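PDB 4FAJ: PrgZ from Enterococcus faecalis, which binds peptide pheromone outside the cell as a membrane-anchored substrate-binding protein and probably serves peptide uptake. Local coordinates for residues Q334-N337 with V338-A341; E396-D399 with K400-E404; A426-F429 with L430-Q433; L520-N523 with D524-V527. All coordinates share one frame; numbering follows the deposited sequence.

Contact 1 of 4, residues Q334-N337 with V338-A341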
ATOM      1  N   GLN A 334      24.409  -5.668   7.675  1.00 22.03           N
ATOM      2  CA  GLN A 334      25.363  -5.035   6.765  1.00 22.89           C
ATOM      3  C   GLN A 334      26.165  -6.085   5.964  1.00 22.22           C
ATOM      4  O   GLN A 334      26.650  -5.802   4.871  1.00 22.31           O
ATOM      5  CB  GLN A 334      26.276  -4.110   7.597  1.00 24.02           C
ATOM      6  CG  GLN A 334      27.636  -3.738   7.039  1.00 27.12           C
ATOM      7  CD  GLN A 334      28.350  -2.754   7.967  1.00 30.91           C
ATOM      8  OE1 GLN A 334      27.937  -1.598   8.089  1.00 34.10           O
ATOM      9  NE2 GLN A 334      29.404  -3.214   8.636  1.00 31.10           N
ATOM     10  N   ASN A 335      26.274  -7.299   6.500  1.00 21.26           N
ATOM     11  CA  ASN A 335      27.006  -8.378   5.834  1.00 20.58           C
ATOM     12  C   ASN A 335      26.132  -9.091   4.784  1.00 19.46           C
ATOM     13  O   ASN A 335      25.085  -9.660   5.110  1.00 18.50           O
ATOM     14  CB  ASN A 335      27.556  -9.346   6.893  1.00 21.02           C
ATOM     15  CG  ASN A 335      28.463 -10.419   6.317  1.00 21.00           C
ATOM     16  OD1 ASN A 335      27.991 -11.366   5.707  1.00 20.45           O
ATOM     17  ND2 ASN A 335      29.772 -10.292   6.542  1.00 21.10           N
ATOM     18  N   LYS A 336      26.575  -9.072   3.529  1.00 18.93           N
ATOM     19  CA  LYS A 336      25.786  -9.648   2.428  1.00 18.98           C
ATOM     20  C   LYS A 336      25.519 -11.147   2.614  1.00 18.38           C
ATOM     21  O   LYS A 336      24.438 -11.619   2.296  1.00 17.70           O
ATOM     22  CB  LYS A 336      26.464  -9.397   1.071  1.00 19.58           C
ATOM     23  CG  LYS A 336      25.544  -9.637  -0.123  1.00 21.55           C
ATOM     24  CD  LYS A 336      26.219  -9.327  -1.466  1.00 24.64           C
ATOM     25  CE  LYS A 336      26.270  -7.822  -1.720  1.00 26.42           C
ATOM     26  NZ  LYS A 336      26.808  -7.475  -3.060  1.00 28.60           N
ATOM     27  N   ASN A 337      26.494 -11.891   3.133  1.00 18.42           N
ATOM     28  CA  ASN A 337      26.292 -13.329   3.385  1.00 17.85           C
ATOM     29  C   ASN A 337      25.207 -13.640   4.430  1.00 16.91           C
ATOM     30  O   ASN A 337      24.482 -14.630   4.307  1.00 15.67           O
ATOM     31  CB  ASN A 337      27.612 -14.020   3.748  1.00 18.28           C
ATOM     32  CG  ASN A 337      28.602 -14.053   2.583  1.00 19.37           C
ATOM     33  OD1 ASN A 337      28.244 -14.383   1.452  1.00 20.85           O
ATOM     34  ND2 ASN A 337      29.848 -13.709   2.862  1.00 21.94           N
ATOM     35  N   VAL A 338      25.101 -12.797   5.458  1.00 16.53           N
ATOM     36  CA  VAL A 338      24.038 -12.937   6.443  1.00 15.26           C
ATOM     37  C   VAL A 338      22.690 -12.779   5.737  1.00 15.03           C
ATOM     38  O   VAL A 338      21.800 -13.615   5.906  1.00 14.45           O
ATOM     39  CB  VAL A 338      24.163 -11.898   7.593  1.00 15.59           C
ATOM     40  CG1 VAL A 338      22.912 -11.913   8.475  1.00 16.14           C
ATOM     41  CG2 VAL A 338      25.417 -12.164   8.417  1.00 15.16           C
ATOM     42  N   ARG A 339      22.557 -11.731   4.924  1.00 14.28           N
ATOM     43  CA  ARG A 339      21.293 -11.467   4.222  1.00 14.37           C
ATOM     44  C   ARG A 339      20.907 -12.640   3.306  1.00 14.42           C
ATOM     45  O   ARG A 339      19.764 -13.076   3.295  1.00 13.28           O
ATOM     46  CB  ARG A 339      21.370 -10.155   3.431  1.00 14.35           C
ATOM     47  CG  ARG A 339      21.589  -8.910   4.303  1.00 14.22           C
ATOM     48  CD  ARG A 339      21.255  -7.628   3.567  1.00 15.30           C
ATOM     49  NE  ARG A 339      22.044  -7.481   2.341  1.00 15.86           N
ATOM     50  CZ  ARG A 339      23.247  -6.911   2.271  1.00 17.23           C
ATOM     51  NH1 ARG A 339      23.842  -6.419   3.360  1.00 18.37           N
ATOM     52  NH2 ARG A 339      23.873  -6.843   1.108  1.00 17.00           N
ATOM     53  N   LYS A 340      21.882 -13.177   2.582  1.00 15.31           N
ATOM     54  CA  LYS A 340      21.632 -14.322   1.707  1.00 15.88           C
ATOM     55  C   LYS A 340      21.279 -15.571   2.500  1.00 16.09           C
ATOM     56  O   LYS A 340      20.424 -16.347   2.076  1.00 15.23           O
ATOM     57  CB  LYS A 340      22.841 -14.576   0.799  1.00 16.67           C
ATOM     58  CG  LYS A 340      23.040 -13.472  -0.212  1.00 18.05           C
ATOM     59  CD  LYS A 340      24.277 -13.722  -1.077  1.00 20.82           C
ATOM     60  CE  LYS A 340      24.382 -12.685  -2.186  1.00 21.92           C
ATOM     61  NZ  LYS A 340      25.676 -12.814  -2.923  1.00 24.32           N
ATOM     62  N   ALA A 341      21.919 -15.763   3.654  1.00 16.05           N
ATOM     63  CA  ALA A 341      21.548 -16.871   4.545  1.00 16.63           C
ATOM     64  C   ALA A 341      20.082 -16.764   4.968  1.00 16.04           C
ATOM     65  O   ALA A 341      19.365 -17.754   4.963  1.00 15.23           O
ATOM     66  CB  ALA A 341      22.445 -16.915   5.763  1.00 16.86           C
TER
HETATM   67  O   HOH W   1      26.387  -5.399   1.463  1.00 26.55           O
HETATM   68  O   HOH W   2      27.786 -12.386  -0.397  1.00 42.15           O

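Contact 2 of 4, residues E396-D399 with K400-E404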
ATOM      1  N   GLU A 396      25.420 -22.758   4.719  1.00 22.14           N
ATOM      2  CA  GLU A 396      26.733 -22.435   4.203  1.00 22.59           C
ATOM      3  C   GLU A 396      27.029 -20.943   4.099  1.00 21.30           C
ATOM      4  O   GLU A 396      28.159 -20.525   4.352  1.00 21.37           O
ATOM      5  CB  GLU A 396      26.943 -23.114   2.859  1.00 23.56           C
ATOM      6  CG  GLU A 396      26.954 -24.632   3.000  1.00 27.28           C
ATOM      7  CD  GLU A 396      27.797 -25.307   1.962  1.00 31.04           C
ATOM      8  OE1 GLU A 396      28.134 -24.656   0.951  1.00 33.88           O
ATOM      9  OE2 GLU A 396      28.127 -26.490   2.163  1.00 35.63           O
ATOM     10  N   TYR A 397      26.041 -20.134   3.724  1.00 19.93           N
ATOM     11  CA  TYR A 397      26.232 -18.684   3.712  1.00 19.22           C
ATOM     12  C   TYR A 397      26.434 -18.160   5.142  1.00 19.86           C
ATOM     13  O   TYR A 397      27.205 -17.226   5.367  1.00 18.76           O
ATOM     14  CB  TYR A 397      25.054 -17.964   3.049  1.00 18.54           C
ATOM     15  CG  TYR A 397      25.218 -17.788   1.550  1.00 18.65           C
ATOM     16  CD1 TYR A 397      26.118 -16.862   1.035  1.00 18.18           C
ATOM     17  CD2 TYR A 397      24.472 -18.538   0.657  1.00 20.29           C
ATOM     18  CE1 TYR A 397      26.268 -16.681  -0.333  1.00 19.33           C
ATOM     19  CE2 TYR A 397      24.609 -18.367  -0.721  1.00 20.11           C
ATOM     20  CZ  TYR A 397      25.504 -17.447  -1.208  1.00 20.19           C
ATOM     21  OH  TYR A 397      25.627 -17.292  -2.569  1.00 20.60           O
ATOM     22  N   TRP A 398      25.744 -18.776   6.092  1.00 20.08           N
ATOM     23  CA  TRP A 398      25.883 -18.420   7.501  1.00 21.39           C
ATOM     24  C   TRP A 398      27.294 -18.748   8.005  1.00 22.39           C
ATOM     25  O   TRP A 398      27.914 -17.922   8.662  1.00 22.76           O
ATOM     26  CB  TRP A 398      24.815 -19.133   8.333  1.00 21.35           C
ATOM     27  CG  TRP A 398      24.864 -18.851   9.807  1.00 22.79           C
ATOM     28  CD1 TRP A 398      25.069 -19.762  10.805  1.00 24.17           C
ATOM     29  CD2 TRP A 398      24.700 -17.580  10.453  1.00 24.17           C
ATOM     30  NE1 TRP A 398      25.040 -19.138  12.028  1.00 24.23           N
ATOM     31  CE2 TRP A 398      24.821 -17.800  11.844  1.00 25.01           C
ATOM     32  CE3 TRP A 398      24.465 -16.281   9.994  1.00 23.94           C
ATOM     33  CZ2 TRP A 398      24.713 -16.764  12.782  1.00 26.19           C
ATOM     34  CZ3 TRP A 398      24.357 -15.246  10.931  1.00 25.11           C
ATOM     35  CH2 TRP A 398      24.482 -15.499  12.307  1.00 26.79           C
ATOM     36  N   ASP A 399      27.798 -19.937   7.686  1.00 24.22           N
ATOM     37  CA  ASP A 399      29.159 -20.326   8.070  1.00 25.81           C
ATOM     38  C   ASP A 399      30.200 -19.382   7.465  1.00 25.99           C
ATOM     39  O   ASP A 399      31.181 -19.025   8.116  1.00 25.61           O
ATOM     40  CB  ASP A 399      29.462 -21.782   7.672  1.00 26.88           C
ATOM     41  CG  ASP A 399      28.748 -22.799   8.558  1.00 29.54           C
ATOM     42  OD1 ASP A 399      28.332 -22.447   9.690  1.00 33.92           O
ATOM     43  OD2 ASP A 399      28.599 -23.966   8.134  1.00 33.81           O
ATOM     44  N   LYS A 400      29.970 -18.964   6.222  1.00 26.17           N
ATOM     45  CA  LYS A 400      30.829 -17.987   5.568  1.00 27.11           C
ATOM     46  C   LYS A 400      30.778 -16.638   6.308  1.00 26.73           C
ATOM     47  O   LYS A 400      31.810 -16.024   6.556  1.00 26.89           O
ATOM     48  CB  LYS A 400      30.409 -17.832   4.095  1.00 27.17           C
ATOM     49  CG  LYS A 400      31.295 -16.933   3.253  1.00 29.82           C
ATOM     50  CD  LYS A 400      30.746 -16.804   1.822  1.00 32.20           C
ATOM     51  CE  LYS A 400      31.281 -17.850   0.865  1.00 33.67           C
ATOM     52  NZ  LYS A 400      32.231 -17.232  -0.110  1.00 35.00           N
ATOM     53  N   ALA A 401      29.580 -16.203   6.687  1.00 26.43           N
ATOM     54  CA  ALA A 401      29.408 -14.934   7.405  1.00 26.61           C
ATOM     55  C   ALA A 401      30.111 -14.915   8.762  1.00 27.56           C
ATOM     56  O   ALA A 401      30.714 -13.911   9.135  1.00 27.27           O
ATOM     57  CB  ALA A 401      27.934 -14.622   7.585  1.00 25.64           C
ATOM     58  N   LYS A 402      30.031 -16.019   9.497  1.00 28.89           N
ATOM     59  CA  LYS A 402      30.663 -16.112  10.817  1.00 30.29           C
ATOM     60  C   LYS A 402      32.152 -15.796  10.757  1.00 31.52           C
ATOM     61  O   LYS A 402      32.694 -15.179  11.675  1.00 31.05           O
ATOM     62  CB  LYS A 402      30.488 -17.503  11.403  1.00 30.88           C
ATOM     63  CG  LYS A 402      29.135 -17.810  11.986  1.00 32.14           C
ATOM     64  CD  LYS A 402      29.258 -19.091  12.798  1.00 34.90           C
ATOM     65  CE  LYS A 402      28.068 -20.000  12.656  1.00 35.76           C
ATOM     66  NZ  LYS A 402      28.450 -21.393  13.017  1.00 37.22           N
ATOM     67  N   LYS A 403      32.806 -16.209   9.674  1.00 32.87           N
ATOM     68  CA  LYS A 403      34.229 -15.933   9.486  1.00 34.64           C
ATOM     69  C   LYS A 403      34.534 -14.442   9.304  1.00 35.75           C
ATOM     70  O   LYS A 403      35.674 -14.016   9.494  1.00 36.18           O
ATOM     71  CB  LYS A 403      34.788 -16.699   8.285  1.00 34.79           C
ATOM     72  CG  LYS A 403      34.615 -18.215   8.344  1.00 35.62           C
ATOM     73  CD  LYS A 403      35.616 -18.918   7.423  1.00 37.25           C
ATOM     74  CE  LYS A 403      35.051 -20.191   6.794  1.00 37.72           C
ATOM     75  NZ  LYS A 403      34.291 -21.038   7.752  1.00 39.62           N
ATOM     76  N   GLU A 404      33.521 -13.662   8.927  1.00 36.56           N
ATOM     77  CA  GLU A 404      33.680 -12.239   8.620  1.00 37.57           C
ATOM     78  C   GLU A 404      33.221 -11.302   9.736  1.00 38.64           C
ATOM     79  O   GLU A 404      33.484 -10.110   9.659  1.00 39.18           O
ATOM     80  CB  GLU A 404      32.908 -11.897   7.334  1.00 37.21           C
ATOM     81  CG  GLU A 404      33.380 -12.665   6.094  1.00 37.28           C
ATOM     82  CD  GLU A 404      32.450 -12.516   4.895  1.00 37.41           C
ATOM     83  OE1 GLU A 404      31.239 -12.242   5.068  1.00 35.60           O
ATOM     84  OE2 GLU A 404      32.938 -12.693   3.761  1.00 38.40           O
TER
HETATM   85  O   HOH W   3      32.187 -20.513  10.201  1.00 27.62           O

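Contact 3 of 4, residues A426-F429 with L430-Q433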
ATOM      1  N   ALA A 426       3.141 -15.508  11.918  1.00 16.98           N
ATOM      2  CA  ALA A 426       4.096 -15.500  10.806  1.00 16.59           C
ATOM      3  C   ALA A 426       5.491 -15.147  11.305  1.00 16.85           C
ATOM      4  O   ALA A 426       6.474 -15.758  10.896  1.00 16.72           O
ATOM      5  CB  ALA A 426       3.658 -14.518   9.709  1.00 16.65           C
ATOM      6  N   GLY A 427       5.570 -14.169  12.196  1.00 16.97           N
ATOM      7  CA  GLY A 427       6.834 -13.808  12.833  1.00 17.46           C
ATOM      8  C   GLY A 427       7.467 -14.964  13.587  1.00 17.95           C
ATOM      9  O   GLY A 427       8.676 -15.148  13.519  1.00 18.29           O
ATOM     10  N   GLU A 428       6.653 -15.745  14.296  1.00 18.40           N
ATOM     11  CA  GLU A 428       7.157 -16.921  15.027  1.00 19.58           C
ATOM     12  C   GLU A 428       7.596 -18.052  14.102  1.00 19.77           C
ATOM     13  O   GLU A 428       8.554 -18.783  14.407  1.00 20.41           O
ATOM     14  CB  GLU A 428       6.106 -17.429  16.019  1.00 20.23           C
ATOM     15  CG  GLU A 428       5.884 -16.459  17.176  1.00 21.97           C
ATOM     16  CD  GLU A 428       4.577 -16.662  17.929  1.00 26.02           C
ATOM     17  OE1 GLU A 428       3.678 -17.399  17.453  1.00 28.69           O
ATOM     18  OE2 GLU A 428       4.440 -16.047  19.010  1.00 28.49           O
ATOM     19  N   PHE A 429       6.892 -18.214  12.986  1.00 19.42           N
ATOM     20  CA  PHE A 429       7.283 -19.193  11.975  1.00 20.34           C
ATOM     21  C   PHE A 429       8.654 -18.813  11.404  1.00 19.83           C
ATOM     22  O   PHE A 429       9.542 -19.654  11.282  1.00 19.57           O
ATOM     23  CB  PHE A 429       6.234 -19.263  10.853  1.00 20.37           C
ATOM     24  CG  PHE A 429       6.622 -20.157   9.707  1.00 23.23           C
ATOM     25  CD1 PHE A 429       6.230 -21.484   9.678  1.00 25.82           C
ATOM     26  CD2 PHE A 429       7.381 -19.664   8.652  1.00 25.73           C
ATOM     27  CE1 PHE A 429       6.595 -22.312   8.624  1.00 25.47           C
ATOM     28  CE2 PHE A 429       7.740 -20.477   7.592  1.00 26.95           C
ATOM     29  CZ  PHE A 429       7.349 -21.810   7.579  1.00 27.40           C
ATOM     30  N   LEU A 430       8.821 -17.538  11.061  1.00 19.58           N
ATOM     31  CA  LEU A 430      10.089 -17.067  10.508  1.00 19.69           C
ATOM     32  C   LEU A 430      11.216 -17.205  11.518  1.00 20.20           C
ATOM     33  O   LEU A 430      12.336 -17.610  11.172  1.00 20.53           O
ATOM     34  CB  LEU A 430       9.964 -15.614  10.045  1.00 19.82           C
ATOM     35  CG  LEU A 430       9.049 -15.436   8.828  1.00 19.83           C
ATOM     36  CD1 LEU A 430       8.767 -13.956   8.577  1.00 20.62           C
ATOM     37  CD2 LEU A 430       9.633 -16.103   7.582  1.00 19.80           C
ATOM     38  N   GLN A 431      10.920 -16.864  12.765  1.00 19.93           N
ATOM     39  CA  GLN A 431      11.875 -17.026  13.853  1.00 20.48           C
ATOM     40  C   GLN A 431      12.440 -18.450  13.902  1.00 20.64           C
ATOM     41  O   GLN A 431      13.659 -18.644  13.931  1.00 20.87           O
ATOM     42  CB  GLN A 431      11.204 -16.651  15.173  1.00 21.04           C
ATOM     43  CG  GLN A 431      11.988 -16.997  16.422  1.00 21.64           C
ATOM     44  CD  GLN A 431      11.140 -16.843  17.663  1.00 23.69           C
ATOM     45  OE1 GLN A 431       9.997 -17.305  17.704  1.00 24.85           O
ATOM     46  NE2 GLN A 431      11.687 -16.212  18.680  1.00 24.32           N
ATOM     47  N   GLY A 432      11.555 -19.440  13.887  1.00 20.62           N
ATOM     48  CA  GLY A 432      11.960 -20.849  13.909  1.00 21.50           C
ATOM     49  C   GLY A 432      12.765 -21.279  12.691  1.00 21.83           C
ATOM     50  O   GLY A 432      13.695 -22.060  12.818  1.00 21.53           O
ATOM     51  N   GLN A 433      12.395 -20.763  11.515  1.00 21.85           N
ATOM     52  CA  GLN A 433      13.129 -21.028  10.268  1.00 22.45           C
ATOM     53  C   GLN A 433      14.544 -20.465  10.308  1.00 22.28           C
ATOM     54  O   GLN A 433      15.502 -21.141   9.918  1.00 21.93           O
ATOM     55  CB  GLN A 433      12.396 -20.426   9.083  1.00 22.73           C
ATOM     56  CG  GLN A 433      11.038 -21.028   8.874  1.00 24.64           C
ATOM     57  CD  GLN A 433      11.096 -22.358   8.193  1.00 27.62           C
ATOM     58  OE1 GLN A 433      11.689 -22.503   7.119  1.00 31.58           O
ATOM     59  NE2 GLN A 433      10.462 -23.345   8.797  1.00 29.83           N
TER
HETATM   60  O   HOH W   4       9.139 -20.257  16.734  1.00 30.92           O
HETATM   61  O   HOH W   5       9.168 -22.348  11.727  1.00 27.46           O

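Contact 4 of 4, residues L520-N523 with D524-V527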
ATOM      1  N   LEU A 520      19.271  -7.377  -9.649  1.00 14.56           N
ATOM      2  CA  LEU A 520      20.347  -6.742  -8.885  1.00 15.21           C
ATOM      3  C   LEU A 520      19.959  -6.619  -7.387  1.00 14.36           C
ATOM      4  O   LEU A 520      20.757  -6.901  -6.498  1.00 14.33           O
ATOM      5  CB  LEU A 520      20.667  -5.366  -9.471  1.00 15.78           C
ATOM      6  CG  LEU A 520      21.808  -4.556  -8.866  1.00 18.11           C
ATOM      7  CD1 LEU A 520      23.081  -5.382  -8.771  1.00 20.85           C
ATOM      8  CD2 LEU A 520      22.037  -3.275  -9.695  1.00 19.77           C
ATOM      9  N   LEU A 521      18.730  -6.204  -7.120  1.00 13.44           N
ATOM     10  CA  LEU A 521      18.235  -6.117  -5.739  1.00 13.38           C
ATOM     11  C   LEU A 521      18.280  -7.478  -5.035  1.00 13.56           C
ATOM     12  O   LEU A 521      18.694  -7.590  -3.879  1.00 13.69           O
ATOM     13  CB  LEU A 521      16.814  -5.561  -5.740  1.00 12.66           C
ATOM     14  CG  LEU A 521      16.062  -5.440  -4.414  1.00 13.02           C
ATOM     15  CD1 LEU A 521      16.869  -4.633  -3.393  1.00 12.57           C
ATOM     16  CD2 LEU A 521      14.711  -4.783  -4.681  1.00 12.37           C
ATOM     17  N   ILE A 522      17.884  -8.526  -5.746  1.00 13.45           N
ATOM     18  CA  ILE A 522      17.892  -9.884  -5.183  1.00 13.67           C
ATOM     19  C   ILE A 522      19.321 -10.421  -5.036  1.00 14.10           C
ATOM     20  O   ILE A 522      19.657 -11.058  -4.020  1.00 13.38           O
ATOM     21  CB  ILE A 522      16.995 -10.836  -6.012  1.00 13.76           C
ATOM     22  CG1 ILE A 522      15.532 -10.492  -5.732  1.00 15.56           C
ATOM     23  CG2 ILE A 522      17.294 -12.302  -5.675  1.00 12.75           C
ATOM     24  CD1 ILE A 522      14.573 -10.987  -6.740  1.00 17.44           C
ATOM     25  N   ASN A 523      20.177 -10.114  -6.007  1.00 14.36           N
ATOM     26  CA  ASN A 523      21.572 -10.535  -5.944  1.00 15.33           C
ATOM     27  C   ASN A 523      22.339  -9.862  -4.805  1.00 16.04           C
ATOM     28  O   ASN A 523      23.239 -10.464  -4.231  1.00 15.03           O
ATOM     29  CB  ASN A 523      22.272 -10.277  -7.278  1.00 15.64           C
ATOM     30  CG  ASN A 523      21.750 -11.178  -8.383  1.00 16.65           C
ATOM     31  OD1 ASN A 523      20.990 -12.119  -8.124  1.00 18.29           O
ATOM     32  ND2 ASN A 523      22.171 -10.919  -9.604  1.00 16.46           N
ATOM     33  N   ASP A 524      21.979  -8.618  -4.495  1.00 15.56           N
ATOM     34  CA  ASP A 524      22.525  -7.901  -3.329  1.00 16.44           C
ATOM     35  C   ASP A 524      21.839  -8.359  -2.038  1.00 16.39           C
ATOM     36  O   ASP A 524      22.326  -8.079  -0.945  1.00 17.05           O
ATOM     37  CB  ASP A 524      22.289  -6.386  -3.456  1.00 16.23           C
ATOM     38  CG  ASP A 524      23.228  -5.694  -4.442  1.00 18.92           C
ATOM     39  OD1 ASP A 524      24.229  -6.294  -4.877  1.00 19.58           O
ATOM     40  OD2 ASP A 524      22.953  -4.507  -4.775  1.00 19.24           O
ATOM     41  N   MET A 525      20.713  -9.059  -2.198  1.00 16.43           N
ATOM     42  CA  MET A 525      19.689  -9.334  -1.171  1.00 17.04           C
ATOM     43  C   MET A 525      19.396  -8.143  -0.264  1.00 16.25           C
ATOM     44  O   MET A 525      19.577  -8.207   0.957  1.00 16.37           O
ATOM     45  CB  MET A 525      20.001 -10.592  -0.349  1.00 18.00           C
ATOM     46  CG  MET A 525      18.790 -11.138   0.440  1.00 19.15           C
ATOM     47  SD  MET A 525      17.276 -11.447  -0.494  1.00 25.01           S
ATOM     48  CE  MET A 525      17.843 -12.539  -1.774  1.00 22.95           C
ATOM     49  N   GLY A 526      18.925  -7.072  -0.883  1.00 15.33           N
ATOM     50  CA  GLY A 526      18.574  -5.848  -0.179  1.00 14.95           C
ATOM     51  C   GLY A 526      17.228  -5.888   0.526  1.00 14.59           C
ATOM     52  O   GLY A 526      16.950  -5.036   1.373  1.00 14.50           O
ATOM     53  N   VAL A 527      16.406  -6.872   0.162  1.00 14.55           N
ATOM     54  CA  VAL A 527      15.089  -7.113   0.757  1.00 14.55           C
ATOM     55  C   VAL A 527      14.750  -8.587   0.505  1.00 14.66           C
ATOM     56  O   VAL A 527      15.146  -9.128  -0.527  1.00 15.25           O
ATOM     57  CB  VAL A 527      14.014  -6.201   0.128  1.00 14.56           C
ATOM     58  CG1 VAL A 527      13.677  -6.634  -1.320  1.00 13.97           C
ATOM     59  CG2 VAL A 527      12.776  -6.153   1.001  1.00 14.12           C
TER

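Contact 1 of 4, residues Q334-N337 with V338-A341
Asn335 and Val338 meet where helix 336-345 begins, their side chains crossing at about a right angle. Asn335 is the N-cap residue: its OD1 accepts from the backbone N of Val338 at 3.2 Å, and the donor sits in the amide carbonyl plane on a lone pair. With CG turned opposite the backbone N (chi1 -174°), the carboxamide swings beside the first turn, leaving OD1 3.8 Å from CG2 of Val338. The backbone O of Asn335 adds a fairly straight bond from Arg339 N at 3.3 Å, so both oxygens of the cap residue serve the opening turn.

Arg339 folds back toward the start of the helix by a bend at chi3 (-58°). One face of its guanidinium lies over Lys336 CA, which stands 3.5 Å above the plane near the rim. NH1 donates chiefly to Leu333 O and only weakly to Gln334 O, at 3.2 Å, while a water at the guanidinium edge accepts from NH2. Lys336 sends its aliphatic chain past two cationic neighbours, CG lying 3.5 Å from Arg339 NH2 and CD 3.8 Å from Lys340 NZ; its own NZ stays farther from both. Next along the chain, OD1 of Asn337 accepts from a second water, to which Lys340 NZ donates weakly, while ND2 of Asn337 donates to Glu404.

The turn lies between two other helices. Asn337, Val338 and Lys340 pack on helix 391-402, whereas Arg339 reaches the end of helix 510-524, just ahead of strand 528-539.

Contact 2 of 4, residues E396-D399 with K400-E404
The N-H of Ala401 donates to Tyr397 O at 2.9 Å, the shortest direct bond between 396-399 and 400-404. It is flanked along helix 391-402 by equivalent bonds from Lys400 N to Glu396 O and from Lys402 N to Trp398 O, so three consecutive i to i+4 bonds hold the backbone.

Lys402 carries most of the side-chain contact. Its chain crosses Trp398 at about a right angle, with CG over one face of the indole, 4.2 Å above the plane and toward the rim. A bend at chi3 (-141°) brings CE within 3.2 Å of Trp398 NE1, a snug approach of a methylene to a nitrogen whose N-H is spent on Glu439 O. The chain then runs on to put NZ beside Asp399, whose side chain lies alongside that of Lys402 and points the same way. The resulting salt bridge, Asp399 OD1 to Lys402 NZ at 3.5 Å, is long and its hydrogen bond weak. Asp399 also uses its backbone: its O accepts from a water at 2.8 Å, and Lys403 NZ donates weakly to that same water.

Near the end of the helix Glu404 N returns to Ala401 O at 2.8 Å. Regular i to i+4 backbone bonds, a lysine laid across a tryptophan one turn earlier and an i to i+3 acid-lysine pair are all familiar features of a partly buried amphipathic helix.

Contact 3 of 4, residues A426-F429 with L430-Q433
Phe429 and Gln433, one turn apart, form the close-packed flank of helix 421-437, the helical crossover of a beta-alpha-beta unit that links parallel strands 412-418 and 442-448. The Gln433 amide stacks on the phenyl ring with the two planes only 2° apart, and NE2 comes 3.7 Å from CZ. Gln433 reaches this position by bending at chi2 (-79°). Its CG makes an off-centre CH-pi contact, 4.1 Å from the centroid of the Phe429 ring, while OE1 is taken by Asp347 N, a bond that helps fix the amide's rotation. The ring itself packs on Ser350, Leu351 and Leu355 of helix 348-356.

Packing is close on the buried side too, where Leu430 CG lies 3.3 Å from Ala426 O, the oxygen that accepts from Leu430 N. Ala426 in turn packs on an aromatic side chain of the bound peptide, which places this turn beside the binding site.

The other flank is looser and watery. Glu428 and Gln431 come no nearer through their side chains than CG to OE1 at 4.2 Å, and a water joins them instead, donating to Glu428 O and to Gln431 OE1. Their stronger partners are others: Glu428 OE2 forms a salt bridge with Lys424, one turn back, and Gln431 NE2 donates to Val443 O on strand 442-448. Back at the stack, another water donates to Phe429 O; its oxygen stands 3.7 Å above the Phe429 ring plane, near the rim.

Contact 4 of 4, residues L520-N523 with D524-V527
The carboxylate of Asp524, at the Schellman end of helix 510-524, is the principal flat group here, and Leu520 covers one face of it: the backbone O of Leu520 stands almost directly over Asp524 CG, 3.4 Å away, and CD1 of Leu520 lies over the same face, 4.1 Å from OD2. The two side chains run alongside each other, pointing the same way. OD2 is further held by Tyr494 OH and Asn496 ND2, whereas OD1 takes part in a long, weak ion pair with Lys336 NZ.

The helix stops just after this pair. In the Schellman motif Gly526 N donates to Leu521 O at 3.0 Å in a nearly straight bond (168°), while the inner bond, Met525 N to Ile522 O, is weak. Met525 takes the positive phi (40°) that turns the chain out of the helix and into the approach to strand 528-539.

The side chains close over this reversal. Met525 curls back, bent at chi2 and chi3, to lay CE 3.2 Å from Ile522 O and 3.9 Å from CG2 of Ile522. In that way a thioether methyl covers the oxygen at the inner bond of the motif. Leu521 works on the far side of the turn: CD1 approaches the bare backbone of Gly526, 3.8 Å from its CA, helped by the absence of a side chain there. The second methyl of the same leucine continues the apolar seam across the turn, Leu521 CD2 meeting Val527 CG1 at 4.0 Å.

The four contacts follow one another along the chain. Contacts 1 and 2, with centres about 9 Å apart, touch directly: Glu404 at the end of contact 2 receives ND2 of both Asn335 and Asn337, tying the tail of helix 391-402 to the start of helix 336-345. Contact 4 lies about 10 Å from contact 1 on another flank, where Arg339 donates to the carbonyls of Asp524 and, weakly, Met525. Thus one N-terminal turn joins two C-terminal helix ends. Contact 3 stands apart, about 18 Å from contact 1 between centres, and is the one beside the bound peptide. Strands 412-418 and 442-448, which flank its helix, share one mixed sheet with strand 528-539, which follows contact 4.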